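PDB 6GRI: microcin B17-processing protein McbC from Escherichia coli, which serves as the oxidoreductase of the nitroreductase family in the McbBCD microcin synthetase, needed to process the inactive McbA precursor into active microcin B17. Local coordinates for the interface of chains A and B. Numbering follows the deposited sequence. Chains: chain A/B, Microcin B17-processing protein McbC.

The interface of chains A and B. Residues chain A 81-84; chain B 110, 117-119.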
loop_
_atom_site.group_PDB
_atom_site.type_symbol
_atom_site.label_atom_id
_atom_site.label_comp_id
_atom_site.label_asym_id
_atom_site.label_seq_id
_atom_site.Cartn_x
_atom_site.Cartn_y
_atom_site.Cartn_z
ATOM N N GLU A 81 4.679 9.997 -41.166
ATOM C CA GLU A 81 5.209 10.392 -39.870
ATOM C C GLU A 81 4.036 11.011 -39.104
ATOM O O GLU A 81 3.276 11.810 -39.655
ATOM C CB GLU A 81 6.365 11.382 -40.012
ATOM N N ARG A 82 3.863 10.605 -37.850
ATOM C CA ARG A 82 2.893 11.243 -36.956
ATOM C C ARG A 82 3.319 12.691 -36.831
ATOM O O ARG A 82 4.511 12.965 -36.657
ATOM C CB ARG A 82 2.913 10.565 -35.581
ATOM C CG ARG A 82 1.983 11.159 -34.525
ATOM C CD ARG A 82 2.056 10.371 -33.225
ATOM N NE ARG A 82 3.413 10.362 -32.673
ATOM C CZ ARG A 82 3.936 11.279 -31.850
ATOM N NH1 ARG A 82 3.230 12.329 -31.423
ATOM N NH2 ARG A 82 5.196 11.141 -31.441
ATOM N N LEU A 83 2.372 13.618 -36.952
ATOM C CA LEU A 83 2.710 15.050 -36.900
ATOM C C LEU A 83 3.268 15.423 -35.536
ATOM O O LEU A 83 2.995 14.738 -34.551
ATOM C CB LEU A 83 1.502 15.937 -37.218
ATOM C CG LEU A 83 1.112 15.948 -38.702
ATOM C CD1 LEU A 83 -0.353 16.306 -38.859
ATOM C CD2 LEU A 83 2.004 16.894 -39.503
ATOM N N PRO A 84 4.083 16.490 -35.476
ATOM C CA PRO A 84 4.453 17.029 -34.174
ATOM C C PRO A 84 3.218 17.312 -33.326
ATOM O O PRO A 84 2.214 17.776 -33.850
ATOM C CB PRO A 84 5.182 18.324 -34.537
ATOM C CG PRO A 84 5.802 18.028 -35.852
ATOM C CD PRO A 84 4.828 17.143 -36.569
ATOM N N SER B 110 9.460 5.675 -37.169
ATOM C CA SER B 110 9.200 6.643 -38.236
ATOM C C SER B 110 9.516 6.011 -39.585
ATOM O O SER B 110 10.307 5.064 -39.650
ATOM C CB SER B 110 10.055 7.899 -38.063
ATOM O OG SER B 110 9.792 8.870 -39.067
ATOM N N ARG B 117 11.336 10.872 -33.840
ATOM C CA ARG B 117 9.900 10.892 -33.580
ATOM C C ARG B 117 9.283 9.536 -33.926
ATOM O O ARG B 117 9.318 9.133 -35.075
ATOM C CB ARG B 117 9.197 12.009 -34.367
ATOM C CG ARG B 117 7.674 11.902 -34.316
ATOM C CD ARG B 117 6.947 13.150 -34.782
ATOM N NE ARG B 117 7.118 14.278 -33.866
ATOM C CZ ARG B 117 7.945 15.311 -34.034
ATOM N NH1 ARG B 117 8.738 15.412 -35.099
ATOM N NH2 ARG B 117 7.975 16.272 -33.115
ATOM N N ARG B 118 8.701 8.859 -32.935
ATOM C CA ARG B 118 8.035 7.568 -33.170
ATOM C C ARG B 118 6.559 7.848 -33.509
ATOM O O ARG B 118 6.095 8.974 -33.309
ATOM C CB ARG B 118 8.160 6.648 -31.953
ATOM C CG ARG B 118 9.488 6.745 -31.240
ATOM C CD ARG B 118 9.690 5.644 -30.220
ATOM N NE ARG B 118 10.795 5.978 -29.327
ATOM C CZ ARG B 118 11.286 5.166 -28.392
ATOM N NH1 ARG B 118 10.775 3.952 -28.201
ATOM N NH2 ARG B 118 12.291 5.584 -27.629
ATOM N N PRO B 119 5.815 6.830 -34.011
ATOM C CA PRO B 119 4.404 6.997 -34.373
ATOM C C PRO B 119 3.392 6.850 -33.203
ATOM O O PRO B 119 2.232 6.519 -33.425
ATOM C CB PRO B 119 4.205 5.897 -35.418
ATOM C CG PRO B 119 5.105 4.806 -34.977
ATOM C CD PRO B 119 6.235 5.432 -34.210
#
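The guanidinium of A:Arg82 grips the backbone carbonyl of B:Arg118 side-on, two of its nitrogens converging on a single oxygen. A:Arg82 NE donates a hydrogen bond to B:Arg118 O at 3.1 Å, and A:Arg82 NH2 a second to the same oxygen at 3.0 Å. The oxygen lies at the edge of the guanidinium, close to its plane, so this pair of bonds fixes the rotation of the group. CG of A:Arg82 is anti to the backbone N (chi1 178°), and the chain then bends at chi3 (60°), turning the NE edge toward the carbonyl.

Packing supports this polar grip. CB and CD of A:Arg82 touch the backbone of B:Pro119, CD lying 3.8 Å from its carbonyl carbon C. B:Arg117 crosses A:Arg82 at about a right angle, with its CD over the rim of one guanidinium face. Its own guanidinium reaches A:Pro84, whose ring meets one face off-centre, CG lying 3.9 Å from CZ of B:Arg117.

The two guanidiniums are turned 65° apart rather than stacked. A:Arg82 NH2 and B:Arg117 NE stand 4.4 Å from each other, and the like charges may be partly eased by the carbonyl that A:Arg82 holds.

Both segments are loops: A:81-84 follows the 3-10 helix 74-76 and precedes helix 97-108, while the chain B stretch lies between helix 97-108 and the 3-10 helix 123-125. This loop-to-loop patch, repeated with the chains exchanged, belongs to the two-fold interface between the McbC copies of the deposited assembly, which likely also forms in the working synthetase.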